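Side-chain contacts in adenine phosphoribosyltransferase (Leishmania donovani, PDB 1QB7), which probably catalyses the joining of adenine to 5-phospho-alpha-D-ribose 1-diphosphate, giving AMP and diphosphate in purine salvage: residues Q20-S25 / I200-D205; P1-S6 / L11-H16; E52-I57 / G86-V91. All blocks are in the same frame, centred on the assembly; numbering follows the deposited sequence. Where two conformers were deposited one is given.

Overall arrangement
The chain starts in interaction 2, where the N-terminal strand 2-4 folds back on strand 9-12 and closes a short hairpin loop. Helix 17-25 follows directly. In interaction 1 it meets residues 200-205, closing a loop of 174 residues. Interaction 3 is nested inside that loop and pairs helix 51-67 with helix 86-93. Interaction 2 closes before either of the others opens, and no contacts cross. Interactions 1 and 2 share the main sheet, in which strands 9-12 and 199-201 are neighbours. Interactions 1 and 3 meet where Ser-25 and Thr-53 touch. Interactions 2 and 3 do not touch; their centres are about 20 Å apart.

Interaction 1: residues Q20-S25 / I200-D205; sequences QLLKKS and ISLLSD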
# COMPACT_ATOMS: atom_id res chain seq x y z
N GLN A 20 18.55 0.27 -15.17
CA GLN A 20 19.72 0.97 -14.68
C GLN A 20 19.39 1.77 -13.43
O GLN A 20 20.14 1.78 -12.46
CB GLN A 20 20.24 1.92 -15.76
CG GLN A 20 20.70 1.24 -17.04
CD GLN A 20 22.08 0.65 -16.90
OE1 GLN A 20 23.04 1.17 -17.46
NE2 GLN A 20 22.19 -0.44 -16.14
N LEU A 21 18.25 2.46 -13.47
CA LEU A 21 17.80 3.30 -12.37
C LEU A 21 17.50 2.45 -11.13
O LEU A 21 17.81 2.85 -10.01
CB LEU A 21 16.57 4.09 -12.81
CG LEU A 21 16.17 5.36 -12.05
CD1 LEU A 21 17.37 6.22 -11.74
CD2 LEU A 21 15.18 6.13 -12.91
N LEU A 22 16.92 1.28 -11.35
CA LEU A 22 16.59 0.36 -10.26
C LEU A 22 17.86 -0.17 -9.61
O LEU A 22 17.95 -0.25 -8.38
CB LEU A 22 15.75 -0.80 -10.78
CG LEU A 22 14.29 -0.48 -11.09
CD1 LEU A 22 13.65 -1.62 -11.85
CD2 LEU A 22 13.55 -0.21 -9.79
N LYS A 23 18.84 -0.51 -10.43
CA LYS A 23 20.12 -1.03 -9.94
C LYS A 23 20.83 0.05 -9.10
O LYS A 23 21.48 -0.25 -8.10
CB LYS A 23 20.97 -1.45 -11.13
CG LYS A 23 22.35 -2.00 -10.80
CD LYS A 23 23.11 -2.23 -12.10
CE LYS A 23 24.56 -2.60 -11.89
NZ LYS A 23 24.74 -3.91 -11.20
N LYS A 24 20.66 1.30 -9.51
CA LYS A 24 21.27 2.45 -8.84
C LYS A 24 20.55 2.80 -7.54
O LYS A 24 21.19 3.09 -6.53
CB LYS A 24 21.26 3.65 -9.78
CG LYS A 24 21.79 4.95 -9.19
CD LYS A 24 21.57 6.12 -10.15
CE LYS A 24 21.85 7.48 -9.50
NZ LYS A 24 23.29 7.65 -9.13
N SER A 25 19.22 2.73 -7.55
CA SER A 25 18.40 3.07 -6.39
C SER A 25 18.26 2.01 -5.30
O SER A 25 18.28 2.34 -4.12
CB SER A 25 17.00 3.49 -6.83
OG SER A 25 17.06 4.59 -7.71
N ILE A 200 6.89 -11.37 -15.27
CA ILE A 200 7.81 -10.34 -15.74
C ILE A 200 8.40 -9.60 -14.54
O ILE A 200 7.72 -9.38 -13.53
CB ILE A 200 7.16 -9.31 -16.72
CG1 ILE A 200 6.10 -8.48 -16.01
CG2 ILE A 200 6.59 -10.01 -17.95
CD1 ILE A 200 5.80 -7.17 -16.71
N SER A 201 9.69 -9.30 -14.63
CA SER A 201 10.40 -8.58 -13.58
C SER A 201 11.21 -7.46 -14.22
O SER A 201 11.66 -7.60 -15.36
CB SER A 201 11.33 -9.52 -12.82
OG SER A 201 11.92 -8.88 -11.71
N LEU A 202 11.40 -6.37 -13.49
CA LEU A 202 12.15 -5.23 -14.00
C LEU A 202 13.64 -5.32 -13.66
O LEU A 202 14.48 -4.74 -14.36
CB LEU A 202 11.56 -3.93 -13.46
CG LEU A 202 10.06 -3.74 -13.68
CD1 LEU A 202 9.59 -2.48 -12.98
CD2 LEU A 202 9.74 -3.70 -15.17
N LEU A 203 13.97 -6.07 -12.62
CA LEU A 203 15.36 -6.24 -12.20
C LEU A 203 15.54 -7.56 -11.45
O LEU A 203 14.66 -8.00 -10.73
CB LEU A 203 15.78 -5.09 -11.28
CG LEU A 203 17.28 -5.02 -10.94
CD1 LEU A 203 18.04 -4.45 -12.14
CD2 LEU A 203 17.53 -4.16 -9.72
N SER A 204 16.69 -8.19 -11.67
CA SER A 204 17.03 -9.44 -10.99
C SER A 204 17.92 -9.07 -9.81
O SER A 204 18.77 -8.18 -9.93
CB SER A 204 17.81 -10.37 -11.92
OG SER A 204 18.43 -11.41 -11.18
N ASP A 205 17.76 -9.74 -8.67
CA ASP A 205 18.61 -9.41 -7.53
C ASP A 205 20.09 -9.70 -7.82
O ASP A 205 20.96 -9.25 -7.08
CB ASP A 205 18.14 -10.11 -6.25
CG ASP A 205 18.52 -11.56 -6.19
OD1 ASP A 205 18.40 -12.25 -7.23
OD2 ASP A 205 18.93 -12.02 -5.10
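Helix 17-25 lays Leu-22 against Leu-202 and Leu-203, at a corner of the phosphoribosyltransferase fold. Here the chain leaves strand 199-201 of the main sheet and enters strand 203-204 of a small parallel sheet. The contact is buried and apolar, with no hydrogen bond between the two segments. Leu-22 CD1 reaches Leu-202 CB at 3.5 Å. The methyl therefore meets the root of that side chain, and Leu-22 and Leu-202 lie at a slant to each other. The same Leu-22 CD1 is 4.1 Å from Leu-203 CB, so one methyl touches both residues of the corner. Leu-203 answers with its CD2 branch, which lies 3.9 Å from Leu-22 CB. With CG turned anti to the backbone N (chi1 -170°), CD2 comes close to the helix backbone, 3.9 Å from Lys-23 N. The Lys-23 side chain takes part at the margin, through CB. Its end leads away, and NZ is hydrogen-bonded to Ala-207 O. The adenine pocket is near but not in contact: the Leu-203 side chain is about 11 Å from the bound base. Asp-205 O is hydrogen-bonded to Arg-40 of that pocket. Around the contact, Leu-202 also packs on Leu-18 and Leu-203 on Ser-19, both of helix 17-25. Leu-22 reaches Thr-53 of helix 51-67 and Ile-174 in the loop after strand 167-173.

Interaction 2: residues P1-S6 / L11-H16; sequences PFKEVS and LLDDSH
Phe-2 and Lys-3 pair with Leu-12 and Leu-11 in an antiparallel beta hairpin at the edge of the main sheet. Strand 2-4 is one of the two outermost strands of the sheet within the chain, and strand 9-12 joins it to strand 199-201. Three backbone hydrogen bonds join the two segments. Lys-3 and Leu-11 form the hydrogen-bonded pair: Lys-3 N donates to Leu-11 O at 2.9 Å and almost straight (177°), and Leu-11 N donates back to Lys-3 O at 2.9 Å. Phe-2 and Leu-12 form the non-hydrogen-bonded pair. Past it, Asp-13 N donates to Pro-1 O at 3.0 Å, which ties down the chain terminus. At Val-5 and Ser-6, which together face a single residue of strand 9-12, the hairpin has a classic beta bulge.

The apolar contacts lie on both faces of the hairpin. On one, Leu-12 CD1 sits 4.3 Å above the plane of the Phe-2 ring, over its centre. This face turns to helix 51-67, where Phe-2 meets Arg-64 and Leu-12 meets Phe-60. On the other, Val-5 CG1 packs on Leu-11 CB at 3.8 Å.

The charged contact is loose. The Lys-3 chain bends at chi3 (62°), and its CD passes close to the carboxylate of Asp-13. Lys-3 NZ stays 4.0 Å from Asp-13 OD1, a long salt bridge at the surface.

Asp-13 also opens a type I turn leading to His-16, the N-cap of helix 17-25, whose ND1 accepts from Leu-18 N. The Asp-13 side chain adds an Asx turn: OD2 accepts from Ser-15 N, from above the carboxylate plane, and also from Ser-15 OG at 2.6 Å, nearly in line with the C-O bond.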
# COMPACT_ATOMS: atom_id res chain seq x y z
N PRO A 1 13.28 -4.05 -23.87
CA PRO A 1 12.33 -5.17 -24.01
C PRO A 1 12.59 -6.30 -23.01
O PRO A 1 13.68 -6.39 -22.43
CB PRO A 1 12.45 -5.67 -25.44
CG PRO A 1 13.86 -5.25 -25.79
CD PRO A 1 14.03 -3.88 -25.12
N PHE A 2 11.59 -7.16 -22.83
CA PHE A 2 11.70 -8.29 -21.91
C PHE A 2 12.28 -9.52 -22.60
O PHE A 2 11.82 -9.93 -23.67
CB PHE A 2 10.32 -8.61 -21.32
CG PHE A 2 9.86 -7.60 -20.30
CD1 PHE A 2 10.25 -7.71 -18.97
CD2 PHE A 2 9.06 -6.53 -20.68
CE1 PHE A 2 9.85 -6.76 -18.02
CE2 PHE A 2 8.65 -5.57 -19.74
CZ PHE A 2 9.05 -5.69 -18.41
N LYS A 3 13.31 -10.09 -21.98
CA LYS A 3 14.00 -11.27 -22.49
C LYS A 3 13.56 -12.50 -21.71
O LYS A 3 13.44 -12.45 -20.49
CB LYS A 3 15.51 -11.11 -22.33
CG LYS A 3 16.06 -9.90 -23.06
CD LYS A 3 17.54 -9.69 -22.77
CE LYS A 3 18.38 -10.85 -23.24
NZ LYS A 3 19.82 -10.48 -23.24
N GLU A 4 13.34 -13.61 -22.41
CA GLU A 4 12.92 -14.85 -21.76
C GLU A 4 14.10 -15.57 -21.12
O GLU A 4 14.87 -16.24 -21.81
CB GLU A 4 12.25 -15.77 -22.78
CG GLU A 4 11.68 -17.03 -22.17
CD GLU A 4 11.19 -18.01 -23.21
OE1 GLU A 4 10.59 -17.57 -24.22
OE2 GLU A 4 11.39 -19.22 -23.02
N VAL A 5 14.23 -15.45 -19.81
CA VAL A 5 15.33 -16.09 -19.07
C VAL A 5 15.08 -17.57 -18.81
O VAL A 5 16.01 -18.34 -18.59
CB VAL A 5 15.63 -15.35 -17.76
CG1 VAL A 5 16.07 -13.94 -18.07
CG2 VAL A 5 14.42 -15.34 -16.84
N SER A 6 13.81 -17.96 -18.82
CA SER A 6 13.37 -19.34 -18.63
C SER A 6 11.94 -19.33 -19.15
O SER A 6 11.35 -18.25 -19.34
CB SER A 6 13.44 -19.76 -17.15
OG SER A 6 12.44 -19.15 -16.37
N LEU A 11 12.71 -10.98 -18.16
CA LEU A 11 13.47 -9.99 -17.42
C LEU A 11 13.78 -8.81 -18.33
O LEU A 11 14.19 -9.00 -19.48
CB LEU A 11 14.77 -10.60 -16.91
CG LEU A 11 15.72 -9.69 -16.13
CD1 LEU A 11 15.06 -9.21 -14.84
CD2 LEU A 11 16.99 -10.47 -15.84
N LEU A 12 13.55 -7.60 -17.84
CA LEU A 12 13.82 -6.40 -18.61
C LEU A 12 15.31 -6.35 -18.94
O LEU A 12 16.15 -6.60 -18.08
CB LEU A 12 13.42 -5.16 -17.80
CG LEU A 12 13.56 -3.81 -18.51
CD1 LEU A 12 12.69 -3.79 -19.75
CD2 LEU A 12 13.19 -2.68 -17.56
N ASP A 13 15.63 -6.10 -20.20
CA ASP A 13 17.02 -6.03 -20.64
C ASP A 13 17.71 -4.94 -19.81
O ASP A 13 17.22 -3.82 -19.71
CB ASP A 13 17.06 -5.72 -22.14
CG ASP A 13 18.46 -5.56 -22.67
OD1 ASP A 13 19.14 -6.59 -22.89
OD2 ASP A 13 18.89 -4.41 -22.86
N ASP A 14 18.86 -5.28 -19.23
CA ASP A 14 19.60 -4.36 -18.35
C ASP A 14 20.14 -3.06 -18.93
O ASP A 14 20.68 -2.23 -18.20
CB ASP A 14 20.69 -5.09 -17.56
CG ASP A 14 21.79 -5.67 -18.43
OD1 ASP A 14 22.00 -5.21 -19.58
OD2 ASP A 14 22.47 -6.60 -17.95
N SER A 15 20.01 -2.88 -20.24
CA SER A 15 20.47 -1.66 -20.88
C SER A 15 19.41 -0.57 -20.73
O SER A 15 19.73 0.63 -20.79
CB SER A 15 20.76 -1.90 -22.36
OG SER A 15 19.56 -1.96 -23.11
N HIS A 16 18.17 -0.99 -20.49
CA HIS A 16 17.04 -0.06 -20.33
C HIS A 16 17.28 0.92 -19.19
O HIS A 16 17.80 0.55 -18.15
CB HIS A 16 15.75 -0.84 -20.08
CG HIS A 16 14.52 -0.03 -20.32
ND1 HIS A 16 14.10 0.97 -19.47
CD2 HIS A 16 13.62 -0.06 -21.34
CE1 HIS A 16 13.00 1.52 -19.95
NE2 HIS A 16 12.69 0.92 -21.08

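Interaction 3: residues E52-I57 / G86-V91; sequences ETLKAI and GPMIAV
Met-88 reaches from helix 86-93 across to Leu-54 and Ile-57 on helix 51-67. Its CG lies between the backbone N and the carbonyl carbon (chi1 65°). Beyond CG the chain runs extended, and its SD and CE carry the contact. Leu-54 meets this thioether end with one branch, at a slant. Leu-54 CD1 is 3.6 Å from Met-88 CE. Leu-54 CG sits 3.9 Å from Met-88 SD, so the isobutyl group lies against both the sulfur and its methyl. The CG of Leu-54 is trans to the backbone N (chi1 -164°), and the end of the side chain comes nearer to helix 86-93 than its root does. Met-88 CE also lies 3.6 Å from Leu-54 O, and so touches the backbone of helix 51-67 as well as its side chains. Ile-57, one turn further along, adds a looser contact: its CG2 is 4.3 Å from Met-88 CE. Phe-85 packs on both Leu-54 and Ile-57.

The contact reaches into the dimer interface. Met-88 touches Met-88 of the second subunit, Pro-87 touches Leu-84 of the second subunit, and Lys-55 packs on Val-91 of the second subunit. Further along the helix pair, Ile-89 packs on Leu-61, Val-62 and Tyr-65.

No hydrogen bond joins the two segments. Between them the contact is mainly apolar and centred on the Met-88 thioether. Its methyl, slightly polarised by the sulfur, may be weakly attracted to the carbonyl oxygen of Leu-54.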
# COMPACT_ATOMS: atom_id res chain seq x y z
N GLU A 52 12.52 9.80 -9.10
CA GLU A 52 12.84 9.46 -10.48
C GLU A 52 12.58 7.98 -10.77
O GLU A 52 12.05 7.64 -11.82
CB GLU A 52 14.29 9.83 -10.81
CG GLU A 52 14.60 9.78 -12.30
CD GLU A 52 16.08 9.97 -12.62
OE1 GLU A 52 16.92 9.97 -11.70
OE2 GLU A 52 16.39 10.08 -13.83
N THR A 53 12.93 7.12 -9.82
CA THR A 53 12.73 5.69 -10.00
C THR A 53 11.25 5.32 -9.99
O THR A 53 10.79 4.55 -10.83
CB THR A 53 13.51 4.86 -8.95
OG1 THR A 53 14.87 5.31 -8.90
CG2 THR A 53 13.50 3.38 -9.31
N LEU A 54 10.50 5.89 -9.05
CA LEU A 54 9.07 5.61 -8.96
C LEU A 54 8.37 6.03 -10.25
O LEU A 54 7.55 5.29 -10.81
CB LEU A 54 8.47 6.33 -7.75
CG LEU A 54 7.10 5.87 -7.26
CD1 LEU A 54 7.14 4.42 -6.79
CD2 LEU A 54 6.66 6.79 -6.14
N LYS A 55 8.74 7.21 -10.76
CA LYS A 55 8.16 7.73 -11.99
C LYS A 55 8.51 6.84 -13.19
O LYS A 55 7.67 6.57 -14.05
CB LYS A 55 8.62 9.16 -12.24
CG LYS A 55 7.94 9.82 -13.42
CD LYS A 55 8.43 11.23 -13.65
CE LYS A 55 7.84 11.80 -14.93
NZ LYS A 55 8.30 13.20 -15.19
N ALA A 56 9.75 6.35 -13.22
CA ALA A 56 10.20 5.48 -14.31
C ALA A 56 9.39 4.19 -14.35
O ALA A 56 9.03 3.71 -15.43
CB ALA A 56 11.69 5.19 -14.17
N ILE A 57 9.10 3.63 -13.18
CA ILE A 57 8.31 2.40 -13.08
C ILE A 57 6.89 2.68 -13.56
O ILE A 57 6.34 1.93 -14.37
CB ILE A 57 8.23 1.90 -11.62
CG1 ILE A 57 9.61 1.45 -11.15
CG2 ILE A 57 7.21 0.77 -11.51
CD1 ILE A 57 9.68 1.20 -9.67
N GLY A 86 0.68 -0.48 -7.67
CA GLY A 86 -0.56 -0.72 -8.39
C GLY A 86 -1.43 0.49 -8.67
O GLY A 86 -1.72 0.78 -9.83
N PRO A 87 -1.85 1.23 -7.63
CA PRO A 87 -2.70 2.42 -7.78
C PRO A 87 -2.20 3.49 -8.75
O PRO A 87 -2.99 4.07 -9.49
CB PRO A 87 -2.81 2.95 -6.35
CG PRO A 87 -2.73 1.69 -5.53
CD PRO A 87 -1.60 0.94 -6.21
N MET A 88 -0.89 3.76 -8.76
CA MET A 88 -0.39 4.78 -9.67
C MET A 88 -0.45 4.35 -11.13
O MET A 88 -0.46 5.19 -12.02
CB MET A 88 1.02 5.25 -9.28
CG MET A 88 2.10 4.22 -9.38
SD MET A 88 3.70 4.95 -8.97
CE MET A 88 4.75 3.58 -9.38
N ILE A 89 -0.51 3.05 -11.37
CA ILE A 89 -0.62 2.54 -12.74
C ILE A 89 -2.10 2.52 -13.13
O ILE A 89 -2.48 3.04 -14.18
CB ILE A 89 -0.04 1.12 -12.86
CG1 ILE A 89 1.46 1.14 -12.53
CG2 ILE A 89 -0.25 0.58 -14.26
CD1 ILE A 89 2.04 -0.25 -12.32
N ALA A 90 -2.92 1.95 -12.25
CA ALA A 90 -4.36 1.83 -12.46
C ALA A 90 -5.05 3.18 -12.68
O ALA A 90 -5.98 3.28 -13.49
CB ALA A 90 -5.00 1.09 -11.29
N VAL A 91 -4.59 4.21 -11.98
CA VAL A 91 -5.17 5.55 -12.11
C VAL A 91 -4.97 6.11 -13.53
O VAL A 91 -5.83 6.80 -14.06
CB VAL A 91 -4.60 6.53 -11.05
CG1 VAL A 91 -3.18 6.94 -11.38
CG2 VAL A 91 -5.50 7.74 -10.91